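Local coordinates for protein NAD-dependent epimerase/dehydratase (Veillonella parvula DSM 2008, PDB 3R6D) that probably binds a nicotinamide dinucleotide cofactor in a Rossmann-type domain and may act as an NAD-dependent epimerase or dehydratase, at residues G37-L40 with K41-I44; E120-T123 with F124-P128; N140-R143 with E144-L147; V208-P211 with G212-Y215. All coordinates share one frame; numbering follows the deposited sequence.

Overall arrangement
From the N terminus onward, the four contacts lie in series along a Rossmann-type chain; none encloses or crosses another, and each is a local turn within eight or nine consecutive residues. Contact 1 turns strand 33-37 into helix 40-43. Contact 2 ends helix 117-125 and leads into helix 129-144, whose own last turn, contact 3, passes the chain to strand 148-158; their nearest atoms are about 13 Å apart. Contact 4 turns the chain as it leaves strand 204-209, which pairs with strand 148-158. Contacts 2 and 4 come within about 7 Å at their nearest atoms without touching, whereas contacts 1 and 4 lie on opposite sides of the chain's centre.

Contact 1 (G37-L40 with K41-I44); sequences GRQL and KTRI
Arg38 and Gln39 meet Thr42 and Arg43 in a local helix-start contact, with Gln39 as N-cap, where strand 33-37 of the Rossmann fold gives way to helix 40-43. The cap is seen in Gln39 O, which accepts two backbone bonds at 3.1 Å, from Thr42 N above its carbonyl plane and from Arg43 N within it. Arg43 reaches back along the turn: the bend at chi3 (68°) brings NH1 to Arg38 O at 2.9 Å, nearly straight at 163°. The same bend lays its guanidinium flat against that of Arg38, centres 4.4 Å apart and planes 13° from parallel, the stack offset so that each group's terminal nitrogen lies over the other's rim. The Arg43 side chain also touches Ala14 of the glycine-rich loop. Two arginines gathered here, after the second strand, are consistent with the place where related Rossmann proteins receive the adenosine end of their cofactor. On the buried side, Leu40 CD2 packs alongside Ile44 CD1 at 3.9 Å, both residues leaning on Leu35 and Ala13. At the exposed side one water bridges the polar tips, 2.7 Å from Gln39 OE1 and 2.6 Å from Thr42 OG1.

Contact 2 (E120-T123 with F124-P128); sequences EKWT and FDNLP
The backbone runs through the final turns of helix 117-125 in the Rossmann-type domain, with Phe124 N bonded to Glu120 O at 3.1 Å and Asp125 N to Lys121 O at 2.9 Å, and Asn126 N bonds to Thr123 O. The Asn126 side chain then folds back over the helix end. Its ND2 donates to Trp122 O at 2.9 Å, almost straight at 173°, with the oxygen in the amide plane; Asn126 ND2 also lies over the middle of the Trp122 ring, 3.2 Å above its plane. Amide and indole are stacked with planes 24° apart, and Asn126 CB adds a CH-pi contact over the six-membered ring. Trp122 also forms a T-shaped pair with Trp156 of strand 148-158; Trp156 NE1 bonds to Thr123 OG1, a hydroxyl shared with Leu119 O. With an alanine at Trp122 the indole face is gone, and the Asn126 amide, though still bonded to the main chain, would probably lose its flat support while Trp156 lost its T-shaped mate. Elsewhere Glu120 CG touches the Phe124 ring at CE2, 3.5 Å away, and Thr123 CG2 lies beside Leu127 CD1, near Met108. On the outer surface the Lys121 chain bends at chi4 (-64°), putting Lys121 NZ 3.1 Å from Asp125 OD2, on the syn lone pair of that oxygen, in a salt bridge.

Contact 3 (N140-R143 with E144-L147); sequences NVLR and ESNL
Leu142 and Ser145 form the close-packed part of this helix end, where helix 129-144 of a Rossmann beta-alpha-beta crossover releases the chain toward strand 148-158. Ser145 OG donates to Leu142 O at 2.7 Å, in the carbonyl plane and on a lone pair, while Ser145 N reaches the same oxygen at 3.1 Å from well above that plane. A chi1 of 87° swings the hydroxyl back over its own main chain to make this bond. Just beyond, Leu142 CD1 meets Leu147 CD1 at 4.0 Å, the two side chains crossing at about a right angle, both touching Val103, and Val92 of helix 85-96 touches both Ser145 and Leu147. The solvent side is looser. Glu144 N closes the regular helical bond to Asn140 O at 3.0 Å, and the extended Glu144 side chain lies back along that carbonyl, with CD 3.2 Å from Asn140 O. Its carboxylate makes no salt bridge with Arg143: NH2 of Arg143 and OE2 of Glu144 stay 6.7 Å apart. The turn is fastened by a second use of the serine hydroxyl, an ST turn in which Leu147 N donates to Ser145 OG at 3.0 Å with an angle of 160°.

Contact 4 (V208-P211 with G212-Y215); sequences VGEP and GTHY
Thr213 OG1 donates to Glu210 O at 2.8 Å, with the hydroxyl in the plane of the carbonyl and a C=O...O angle of 148°. This bond spans a type II beta turn from Glu210 to Thr213, just past strand 204-209, with Pro211 and Gly212 at its corners; the positive phi of Gly212 (84°) suits a residue without a side chain. Thr213 N stands farther off, 3.5 Å from Glu210 O, so the side-chain hydroxyl makes the closer link across the turn. A chi1 of 61° aims OG1 at that carbonyl and leaves CG2 facing the glutamate. Thr213 CG2 lies across the extended Glu210 chain at about a right angle, 3.6 Å from Glu210 CD and 3.7 Å from Glu210 CG. Thr213 OG1 also receives a weak bond from Ala178 N, and main-chain bonds join Glu210 to Gln179 and Thr213 to Ala178. A valine in place of Thr213 would lack the hydroxyl, so Glu210 O would probably lose its partner across the turn and the weak bond from Ala178 N would go, leaving the main-chain bond to Ala178. Past the turn, His214 centres an inverse gamma turn closed by Tyr215 N to Thr213 O at 2.8 Å. The buried Glu210 carboxylate is held from outside: Tyr158 OH and Gln179 NE2 bond to OE1, and Lys163, methylated by chemical treatment of the sample, to OE2. Polar groups on both carboxylate oxygens, beside a methyl packed on the aliphatic chain, are likely to hold the glutamate's rotation and, through Tyr158 and Gln179, link the turn to strands 148-158 and 179-181.

Contact 1 (G37-L40 with K41-I44)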
ATOM      1  N   GLY A  37      12.737  -4.027  -7.339  1.00 11.77           N
ATOM      2  CA  GLY A  37      11.951  -4.180  -8.571  1.00 12.36           C
ATOM      3  C   GLY A  37      12.825  -4.239  -9.799  1.00 11.84           C
ATOM      4  O   GLY A  37      14.047  -4.447  -9.713  1.00 12.37           O
ATOM      5  N   ARG A  38      12.163  -4.067 -10.943  1.00 12.35           N
ATOM      6  CA  ARG A  38      12.750  -4.283 -12.268  1.00 11.70           C
ATOM      7  C   ARG A  38      13.000  -2.928 -12.914  1.00 10.81           C
ATOM      8  O   ARG A  38      12.085  -2.098 -12.967  1.00 11.64           O
ATOM      9  CB  ARG A  38      11.783  -5.125 -13.085  1.00 12.21           C
ATOM     10  CG  ARG A  38      12.252  -5.360 -14.505  1.00 11.76           C
ATOM     11  CD  ARG A  38      11.147  -5.972 -15.363  1.00 12.73           C
ATOM     12  NE  ARG A  38      10.061  -5.017 -15.630  1.00 13.45           N
ATOM     13  CZ  ARG A  38       8.841  -5.057 -15.104  1.00 13.48           C
ATOM     14  NH1 ARG A  38       8.483  -5.994 -14.212  1.00 14.89           N
ATOM     15  NH2 ARG A  38       7.971  -4.124 -15.463  1.00 15.58           N
ATOM     16  N   GLN A  39      14.214  -2.699 -13.423  1.00 11.14           N
ATOM     17  CA  GLN A  39      14.542  -1.445 -14.149  1.00 10.80           C
ATOM     18  C   GLN A  39      14.153  -0.205 -13.362  1.00 10.84           C
ATOM     19  O   GLN A  39      13.759   0.793 -13.940  1.00 10.98           O
ATOM     20  CB  GLN A  39      13.937  -1.402 -15.570  1.00 11.40           C
ATOM     21  CG  GLN A  39      14.592  -2.444 -16.476  1.00 13.12           C
ATOM     22  CD  GLN A  39      16.084  -2.167 -16.627  1.00 11.93           C
ATOM     23  OE1 GLN A  39      16.493  -1.016 -16.903  1.00 14.33           O
ATOM     24  NE2 GLN A  39      16.896  -3.204 -16.503  1.00 14.52           N
ATOM     25  N   LEU A  40      14.319  -0.251 -12.049  1.00 11.18           N
ATOM     26  CA  LEU A  40      13.888   0.890 -11.240  1.00 11.49           C
ATOM     27  C   LEU A  40      14.740   2.120 -11.520  1.00 12.75           C
ATOM     28  O   LEU A  40      14.269   3.247 -11.314  1.00 13.75           O
ATOM     29  CB  LEU A  40      13.926   0.578  -9.750  1.00 11.41           C
ATOM     30  CG  LEU A  40      12.923  -0.485  -9.299  1.00 10.57           C
ATOM     31  CD1 LEU A  40      12.930  -0.501  -7.783  1.00 11.56           C
ATOM     32  CD2 LEU A  40      11.544  -0.224  -9.832  1.00 12.56           C
ATOM     33  N   LYS A  41      15.980   1.959 -11.978  1.00 13.43           N
ATOM     34  CA  LYS A  41      16.804   3.150 -12.196  1.00 14.79           C
ATOM     35  C   LYS A  41      16.332   3.968 -13.403  1.00 14.29           C
ATOM     36  O   LYS A  41      16.749   5.123 -13.556  1.00 15.57           O
ATOM     37  CB  LYS A  41      18.289   2.799 -12.322  1.00 16.06           C
ATOM     38  CG  LYS A  41      18.866   2.101 -11.086  1.00 19.71           C
ATOM     39  CD  LYS A  41      20.343   1.746 -11.316  1.00 26.71           C
ATOM     40  CE  LYS A  41      20.986   1.120 -10.109  1.00 31.20           C
ATOM     41  NZ  LYS A  41      22.475   1.134 -10.265  1.00 34.84           N
ATOM     42  N   THR A  42      15.466   3.406 -14.259  1.00 13.75           N
ATOM     43  CA  THR A  42      14.856   4.189 -15.313  1.00 14.69           C
ATOM     44  C   THR A  42      13.386   4.500 -15.038  1.00 14.23           C
ATOM     45  O   THR A  42      12.892   5.508 -15.515  1.00 16.41           O
ATOM     46  CB  THR A  42      15.011   3.527 -16.706  1.00 15.00           C
ATOM     47  OG1 THR A  42      14.134   2.392 -16.778  1.00 15.66           O
ATOM     48  CG2 THR A  42      16.494   3.139 -16.967  1.00 17.09           C
ATOM     49  N   ARG A  43      12.682   3.651 -14.296  1.00 12.37           N
ATOM     50  CA  ARG A  43      11.246   3.835 -14.102  1.00 12.89           C
ATOM     51  C   ARG A  43      10.909   4.835 -12.987  1.00 14.18           C
ATOM     52  O   ARG A  43       9.753   5.251 -12.839  1.00 15.74           O
ATOM     53  CB  ARG A  43      10.618   2.477 -13.757  1.00 12.62           C
ATOM     54  CG  ARG A  43      10.689   1.524 -14.943  1.00 13.32           C
ATOM     55  CD  ARG A  43      10.306   0.122 -14.522  1.00 13.53           C
ATOM     56  NE  ARG A  43       8.911   0.011 -14.161  1.00 14.22           N
ATOM     57  CZ  ARG A  43       8.412  -1.001 -13.459  1.00 13.71           C
ATOM     58  NH1 ARG A  43       9.217  -1.934 -12.969  1.00 13.24           N
ATOM     59  NH2 ARG A  43       7.100  -1.078 -13.236  1.00 16.06           N
ATOM     60  N   ILE A  44      11.889   5.160 -12.153  1.00 12.09           N
ATOM     61  CA  ILE A  44      11.687   6.065 -11.024  1.00 12.40           C
ATOM     62  C   ILE A  44      12.577   7.281 -11.316  1.00 12.65           C
ATOM     63  O   ILE A  44      13.687   7.114 -11.807  1.00 12.68           O
ATOM     64  CB  ILE A  44      12.023   5.316  -9.713  1.00 13.50           C
ATOM     65  CG1 ILE A  44      11.014   4.147  -9.496  1.00 14.10           C
ATOM     66  CG2 ILE A  44      11.970   6.229  -8.522  1.00 13.02           C
ATOM     67  CD1 ILE A  44      11.260   3.336  -8.237  1.00 14.02           C
TER
HETATM   68  O   HOH W   1       8.827  -4.007 -10.484  1.00 10.79           O
HETATM   69  O   HOH W   2      15.015   0.608 -18.494  1.00 18.45           O

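Contact 2 (E120-T123 with F124-P128)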
ATOM      1  N   GLU A 120     -20.760  -0.110  -5.634  1.00 12.32           N
ATOM      2  CA  GLU A 120     -20.246  -1.470  -5.760  1.00 12.59           C
ATOM      3  C   GLU A 120     -20.396  -1.941  -7.202  1.00 12.29           C
ATOM      4  O   GLU A 120     -19.449  -2.480  -7.797  1.00 12.98           O
ATOM      5  CB  GLU A 120     -20.973  -2.411  -4.816  1.00 11.91           C
ATOM      6  CG  GLU A 120     -20.380  -3.806  -4.864  1.00 12.72           C
ATOM      7  CD  GLU A 120     -21.181  -4.776  -4.059  1.00 11.78           C
ATOM      8  OE1 GLU A 120     -20.928  -4.886  -2.846  1.00 13.16           O
ATOM      9  OE2 GLU A 120     -22.059  -5.451  -4.646  1.00 15.42           O
ATOM     10  N   LYS A 121     -21.608  -1.804  -7.762  1.00 14.03           N
ATOM     11  CA  LYS A 121     -21.841  -2.286  -9.133  1.00 14.99           C
ATOM     12  C   LYS A 121     -20.936  -1.560 -10.117  1.00 14.11           C
ATOM     13  O   LYS A 121     -20.323  -2.191 -10.999  1.00 14.85           O
ATOM     14  CB  LYS A 121     -23.305  -2.098  -9.520  1.00 16.03           C
ATOM     15  CG  LYS A 121     -23.598  -2.572 -10.937  1.00 20.46           C
ATOM     16  CD  LYS A 121     -25.113  -2.509 -11.214  1.00 22.87           C
ATOM     17  CE  LYS A 121     -25.450  -2.800 -12.664  1.00 27.19           C
ATOM     18  NZ  LYS A 121     -24.873  -1.761 -13.586  1.00 30.11           N
ATOM     19  N   TRP A 122     -20.784  -0.243  -9.962  1.00 14.74           N
ATOM     20  CA  TRP A 122     -19.897   0.507 -10.852  1.00 14.90           C
ATOM     21  C   TRP A 122     -18.474  -0.034 -10.741  1.00 14.40           C
ATOM     22  O   TRP A 122     -17.775  -0.213 -11.747  1.00 14.38           O
ATOM     23  CB  TRP A 122     -19.938   2.001 -10.535  1.00 14.86           C
ATOM     24  CG  TRP A 122     -19.240   2.803 -11.607  1.00 15.76           C
ATOM     25  CD1 TRP A 122     -19.822   3.347 -12.744  1.00 17.76           C
ATOM     26  CD2 TRP A 122     -17.854   3.140 -11.663  1.00 16.76           C
ATOM     27  NE1 TRP A 122     -18.881   3.999 -13.474  1.00 18.05           N
ATOM     28  CE2 TRP A 122     -17.658   3.883 -12.861  1.00 16.23           C
ATOM     29  CE3 TRP A 122     -16.751   2.875 -10.837  1.00 15.65           C
ATOM     30  CZ2 TRP A 122     -16.392   4.362 -13.259  1.00 17.98           C
ATOM     31  CZ3 TRP A 122     -15.478   3.371 -11.229  1.00 16.80           C
ATOM     32  CH2 TRP A 122     -15.321   4.105 -12.431  1.00 18.96           C
ATOM     33  N   THR A 123     -18.027  -0.294  -9.512  1.00 13.77           N
ATOM     34  CA  THR A 123     -16.683  -0.786  -9.286  1.00 13.16           C
ATOM     35  C   THR A 123     -16.426  -2.080 -10.066  1.00 12.95           C
ATOM     36  O   THR A 123     -15.449  -2.189 -10.813  1.00 13.67           O
ATOM     37  CB  THR A 123     -16.433  -0.966  -7.774  1.00 12.86           C
ATOM     38  OG1 THR A 123     -16.424   0.325  -7.182  1.00 12.73           O
ATOM     39  CG2 THR A 123     -15.112  -1.674  -7.477  1.00 13.35           C
ATOM     40  N   PHE A 124     -17.332  -3.055  -9.920  1.00 13.62           N
ATOM     41  CA  PHE A 124     -17.127  -4.336 -10.599  1.00 14.54           C
ATOM     42  C   PHE A 124     -17.375  -4.284 -12.107  1.00 15.81           C
ATOM     43  O   PHE A 124     -16.773  -5.050 -12.852  1.00 16.46           O
ATOM     44  CB  PHE A 124     -17.891  -5.449  -9.873  1.00 14.14           C
ATOM     45  CG  PHE A 124     -17.370  -5.664  -8.485  1.00 14.41           C
ATOM     46  CD1 PHE A 124     -16.022  -5.999  -8.288  1.00 17.51           C
ATOM     47  CD2 PHE A 124     -18.174  -5.514  -7.389  1.00 14.29           C
ATOM     48  CE1 PHE A 124     -15.489  -6.176  -7.023  1.00 17.24           C
ATOM     49  CE2 PHE A 124     -17.649  -5.670  -6.094  1.00 16.07           C
ATOM     50  CZ  PHE A 124     -16.310  -6.009  -5.907  1.00 14.22           C
ATOM     51  N   ASP A 125     -18.193  -3.338 -12.551  1.00 16.24           N
ATOM     52  CA  ASP A 125     -18.375  -3.087 -13.976  1.00 18.19           C
ATOM     53  C   ASP A 125     -17.094  -2.558 -14.609  1.00 18.06           C
ATOM     54  O   ASP A 125     -16.929  -2.617 -15.823  1.00 19.46           O
ATOM     55  CB  ASP A 125     -19.482  -2.055 -14.206  1.00 18.83           C
ATOM     56  CG  ASP A 125     -20.897  -2.600 -13.990  1.00 23.39           C
ATOM     57  OD1 ASP A 125     -21.104  -3.823 -13.766  1.00 27.02           O
ATOM     58  OD2 ASP A 125     -21.836  -1.766 -14.046  1.00 27.63           O
ATOM     59  N   ASN A 126     -16.186  -2.025 -13.796  1.00 16.63           N
ATOM     60  CA  ASN A 126     -14.999  -1.327 -14.295  1.00 16.23           C
ATOM     61  C   ASN A 126     -13.678  -1.981 -13.920  1.00 16.60           C
ATOM     62  O   ASN A 126     -12.616  -1.351 -14.002  1.00 17.79           O
ATOM     63  CB  ASN A 126     -15.048   0.152 -13.855  1.00 16.84           C
ATOM     64  CG  ASN A 126     -16.015   0.942 -14.715  1.00 18.51           C
ATOM     65  OD1 ASN A 126     -15.646   1.426 -15.789  1.00 22.25           O
ATOM     66  ND2 ASN A 126     -17.264   1.015 -14.291  1.00 17.76           N
ATOM     67  N   LEU A 127     -13.742  -3.253 -13.547  1.00 15.93           N
ATOM     68  CA  LEU A 127     -12.542  -4.040 -13.284  1.00 16.30           C
ATOM     69  C   LEU A 127     -12.725  -5.418 -13.872  1.00 16.32           C
ATOM     70  O   LEU A 127     -13.823  -5.990 -13.818  1.00 17.22           O
ATOM     71  CB  LEU A 127     -12.345  -4.204 -11.776  1.00 16.59           C
ATOM     72  CG  LEU A 127     -11.980  -2.924 -11.016  1.00 16.11           C
ATOM     73  CD1 LEU A 127     -12.069  -3.177  -9.530  1.00 17.54           C
ATOM     74  CD2 LEU A 127     -10.580  -2.404 -11.385  1.00 18.67           C
ATOM     75  N   PRO A 128     -11.641  -6.000 -14.393  1.00 17.40           N
ATOM     76  CA  PRO A 128     -11.759  -7.382 -14.848  1.00 17.79           C
ATOM     77  C   PRO A 128     -11.912  -8.313 -13.652  1.00 17.88           C
ATOM     78  O   PRO A 128     -11.370  -8.032 -12.587  1.00 16.92           O
ATOM     79  CB  PRO A 128     -10.434  -7.658 -15.553  1.00 19.02           C
ATOM     80  CG  PRO A 128      -9.572  -6.484 -15.390  1.00 20.80           C
ATOM     81  CD  PRO A 128     -10.331  -5.390 -14.668  1.00 18.39           C
TER

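Contact 3 (N140-R143 with E144-L147)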
ATOM      1  N   ASN A 140      -6.367 -12.484   1.243  1.00 12.68           N
ATOM      2  CA  ASN A 140      -6.505 -13.680   2.080  1.00 13.37           C
ATOM      3  C   ASN A 140      -5.164 -14.208   2.536  1.00 13.21           C
ATOM      4  O   ASN A 140      -5.012 -14.541   3.705  1.00 13.80           O
ATOM      5  CB  ASN A 140      -7.266 -14.787   1.338  1.00 13.83           C
ATOM      6  CG  ASN A 140      -8.721 -14.423   1.091  1.00 14.19           C
ATOM      7  OD1 ASN A 140      -9.245 -13.458   1.667  1.00 14.50           O
ATOM      8  ND2 ASN A 140      -9.383 -15.194   0.227  1.00 17.41           N
ATOM      9  N   VAL A 141      -4.177 -14.252   1.621  1.00 13.33           N
ATOM     10  CA  VAL A 141      -2.851 -14.751   2.006  1.00 14.53           C
ATOM     11  C   VAL A 141      -2.289 -13.879   3.141  1.00 12.10           C
ATOM     12  O   VAL A 141      -1.704 -14.374   4.112  1.00 13.66           O
ATOM     13  CB  VAL A 141      -1.872 -14.795   0.808  1.00 15.04           C
ATOM     14  CG1 VAL A 141      -0.418 -15.003   1.284  1.00 17.62           C
ATOM     15  CG2 VAL A 141      -2.289 -15.939  -0.157  1.00 17.98           C
ATOM     16  N   LEU A 142      -2.403 -12.553   2.998  1.00 11.82           N
ATOM     17  CA  LEU A 142      -1.825 -11.677   4.020  1.00 11.37           C
ATOM     18  C   LEU A 142      -2.555 -11.802   5.368  1.00 10.47           C
ATOM     19  O   LEU A 142      -1.928 -11.898   6.428  1.00 11.57           O
ATOM     20  CB  LEU A 142      -1.753 -10.228   3.533  1.00 11.27           C
ATOM     21  CG  LEU A 142      -1.064  -9.255   4.473  1.00 11.06           C
ATOM     22  CD1 LEU A 142       0.365  -9.702   4.850  1.00 11.51           C
ATOM     23  CD2 LEU A 142      -1.050  -7.868   3.819  1.00 11.36           C
ATOM     24  N   ARG A 143      -3.886 -11.858   5.328  1.00 11.95           N
ATOM     25  CA  ARG A 143      -4.645 -12.037   6.597  1.00 12.91           C
ATOM     26  C   ARG A 143      -4.381 -13.366   7.321  1.00 14.08           C
ATOM     27  O   ARG A 143      -4.492 -13.452   8.544  1.00 14.59           O
ATOM     28  CB  ARG A 143      -6.131 -11.884   6.390  1.00 14.32           C
ATOM     29  CG  ARG A 143      -6.509 -10.536   5.890  1.00 13.60           C
ATOM     30  CD  ARG A 143      -8.077 -10.371   5.818  1.00 18.46           C
ATOM     31  NE  ARG A 143      -8.789 -11.477   5.116  1.00 18.60           N
ATOM     32  CZ  ARG A 143     -10.096 -11.465   4.783  1.00 18.32           C
ATOM     33  NH1 ARG A 143     -10.861 -10.396   5.021  1.00 16.28           N
ATOM     34  NH2 ARG A 143     -10.645 -12.525   4.190  1.00 19.54           N
ATOM     35  N   GLU A 144      -4.095 -14.404   6.553  1.00 14.74           N
ATOM     36  CA  GLU A 144      -3.732 -15.731   7.096  1.00 15.94           C
ATOM     37  C   GLU A 144      -2.330 -15.821   7.667  1.00 15.45           C
ATOM     38  O   GLU A 144      -1.982 -16.781   8.363  1.00 16.10           O
ATOM     39  CB  GLU A 144      -3.897 -16.816   6.012  1.00 16.81           C
ATOM     40  CG  GLU A 144      -5.322 -16.978   5.525  1.00 19.26           C
ATOM     41  CD  GLU A 144      -5.406 -17.684   4.168  1.00 26.18           C
ATOM     42  OE1 GLU A 144      -4.360 -18.121   3.592  1.00 26.87           O
ATOM     43  OE2 GLU A 144      -6.553 -17.783   3.675  1.00 30.59           O
ATOM     44  N   SER A 145      -1.494 -14.845   7.310  1.00 14.38           N
ATOM     45  CA  SER A 145      -0.176 -14.810   7.796  1.00 14.56           C
ATOM     46  C   SER A 145      -0.171 -14.458   9.241  1.00 14.02           C
ATOM     47  O   SER A 145      -1.190 -13.999   9.807  1.00 14.07           O
ATOM     48  CB  SER A 145       0.626 -13.811   6.981  1.00 14.56           C
ATOM     49  OG  SER A 145       0.515 -12.480   7.503  1.00 13.27           O
ATOM     50  N   ASN A 146       0.995 -14.609   9.837  1.00 15.42           N
ATOM     51  CA  ASN A 146       1.208 -14.211  11.176  1.00 15.88           C
ATOM     52  C   ASN A 146       1.821 -12.809  11.306  1.00 14.41           C
ATOM     53  O   ASN A 146       2.240 -12.384  12.383  1.00 17.00           O
ATOM     54  CB  ASN A 146       2.144 -15.300  11.756  1.00 17.59           C
ATOM     55  CG  ASN A 146       3.438 -15.537  10.858  1.00 17.46           C
ATOM     56  OD1 ASN A 146       3.968 -14.573  10.287  1.00 19.57           O
ATOM     57  ND2 ASN A 146       3.903 -16.806  10.708  1.00 17.20           N
ATOM     58  N   LEU A 147       1.900 -12.089  10.165  1.00 13.99           N
ATOM     59  CA  LEU A 147       2.599 -10.813  10.118  1.00 12.92           C
ATOM     60  C   LEU A 147       1.779  -9.741  10.814  1.00 11.57           C
ATOM     61  O   LEU A 147       0.524  -9.816  10.878  1.00 12.49           O
ATOM     62  CB  LEU A 147       2.882 -10.376   8.666  1.00 13.55           C
ATOM     63  CG  LEU A 147       3.775 -11.339   7.894  1.00 14.24           C
ATOM     64  CD1 LEU A 147       3.835 -10.980   6.428  1.00 16.74           C
ATOM     65  CD2 LEU A 147       5.201 -11.370   8.477  1.00 20.49           C
TER

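Contact 4 (V208-P211 with G212-Y215)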
ATOM      1  N   VAL A 208      -9.518   3.804   3.172  1.00  8.70           N
ATOM      2  CA  VAL A 208      -9.017   5.180   3.077  1.00  9.55           C
ATOM      3  C   VAL A 208      -9.830   5.864   1.977  1.00  9.40           C
ATOM      4  O   VAL A 208      -9.799   5.425   0.822  1.00  9.79           O
ATOM      5  CB  VAL A 208      -7.500   5.236   2.759  1.00  9.30           C
ATOM      6  CG1 VAL A 208      -7.025   6.673   2.889  1.00 11.37           C
ATOM      7  CG2 VAL A 208      -6.682   4.371   3.708  1.00 10.79           C
ATOM      8  N   GLY A 209     -10.532   6.941   2.359  1.00 10.22           N
ATOM      9  CA  GLY A 209     -11.409   7.607   1.410  1.00 10.45           C
ATOM     10  C   GLY A 209     -11.380   9.110   1.590  1.00 11.35           C
ATOM     11  O   GLY A 209     -11.013   9.603   2.669  1.00 11.78           O
ATOM     12  N   GLU A 210     -11.806   9.839   0.554  1.00 11.63           N
ATOM     13  CA  GLU A 210     -11.941  11.294   0.631  1.00 12.60           C
ATOM     14  C   GLU A 210     -13.298  11.645   1.244  1.00 12.83           C
ATOM     15  O   GLU A 210     -14.341  11.287   0.698  1.00 13.03           O
ATOM     16  CB  GLU A 210     -11.838  11.880  -0.766  1.00 13.18           C
ATOM     17  CG  GLU A 210     -12.014  13.415  -0.820  1.00 14.10           C
ATOM     18  CD  GLU A 210     -11.937  13.961  -2.222  1.00 15.74           C
ATOM     19  OE1 GLU A 210     -11.366  13.331  -3.111  1.00 18.30           O
ATOM     20  OE2 GLU A 210     -12.446  15.072  -2.429  1.00 21.12           O
ATOM     21  N   PRO A 211     -13.288  12.369   2.380  1.00 14.22           N
ATOM     22  CA  PRO A 211     -14.566  12.745   2.974  1.00 15.70           C
ATOM     23  C   PRO A 211     -15.433  13.525   1.978  1.00 16.44           C
ATOM     24  O   PRO A 211     -14.914  14.300   1.192  1.00 17.11           O
ATOM     25  CB  PRO A 211     -14.164  13.640   4.135  1.00 16.44           C
ATOM     26  CG  PRO A 211     -12.760  13.170   4.523  1.00 16.83           C
ATOM     27  CD  PRO A 211     -12.131  12.825   3.186  1.00 14.55           C
ATOM     28  N   GLY A 212     -16.739  13.299   2.002  1.00 17.48           N
ATOM     29  CA  GLY A 212     -17.650  14.111   1.185  1.00 17.83           C
ATOM     30  C   GLY A 212     -17.781  13.648  -0.248  1.00 17.03           C
ATOM     31  O   GLY A 212     -18.173  14.455  -1.125  1.00 18.71           O
ATOM     32  N   THR A 213     -17.487  12.359  -0.501  1.00 14.68           N
ATOM     33  CA  THR A 213     -17.577  11.852  -1.859  1.00 13.85           C
ATOM     34  C   THR A 213     -18.556  10.676  -1.953  1.00 13.15           C
ATOM     35  O   THR A 213     -18.264   9.673  -2.630  1.00 12.64           O
ATOM     36  CB  THR A 213     -16.181  11.474  -2.404  1.00 12.68           C
ATOM     37  OG1 THR A 213     -15.597  10.447  -1.601  1.00 12.87           O
ATOM     38  CG2 THR A 213     -15.265  12.693  -2.396  1.00 13.49           C
ATOM     39  N   HIS A 214     -19.743  10.829  -1.349  1.00 13.95           N
ATOM     40  CA  HIS A 214     -20.727   9.742  -1.350  1.00 14.25           C
ATOM     41  C   HIS A 214     -21.487   9.764  -2.671  1.00 13.93           C
ATOM     42  O   HIS A 214     -22.633  10.200  -2.750  1.00 14.86           O
ATOM     43  CB  HIS A 214     -21.694   9.883  -0.164  1.00 15.02           C
ATOM     44  CG  HIS A 214     -21.042   9.749   1.187  1.00 15.14           C
ATOM     45  ND1 HIS A 214     -21.778   9.713   2.346  1.00 17.02           N
ATOM     46  CD2 HIS A 214     -19.746   9.624   1.562  1.00 14.50           C
ATOM     47  CE1 HIS A 214     -20.972   9.580   3.377  1.00 19.70           C
ATOM     48  NE2 HIS A 214     -19.734   9.538   2.931  1.00 17.80           N
ATOM     49  N   TYR A 215     -20.818   9.314  -3.719  1.00 13.54           N
ATOM     50  CA  TYR A 215     -21.354   9.327  -5.076  1.00 13.15           C
ATOM     51  C   TYR A 215     -21.464   7.912  -5.625  1.00 13.76           C
ATOM     52  O   TYR A 215     -20.885   6.979  -5.077  1.00 13.89           O
ATOM     53  CB  TYR A 215     -20.425  10.118  -5.990  1.00 13.95           C
ATOM     54  CG  TYR A 215     -20.037  11.486  -5.469  1.00 13.18           C
ATOM     55  CD1 TYR A 215     -20.987  12.340  -4.895  1.00 14.83           C
ATOM     56  CD2 TYR A 215     -18.724  11.948  -5.598  1.00 14.20           C
ATOM     57  CE1 TYR A 215     -20.642  13.606  -4.480  1.00 15.81           C
ATOM     58  CE2 TYR A 215     -18.366  13.245  -5.163  1.00 14.65           C
ATOM     59  CZ  TYR A 215     -19.347  14.041  -4.608  1.00 14.11           C
ATOM     60  OH  TYR A 215     -18.994  15.310  -4.207  1.00 17.09           O
TER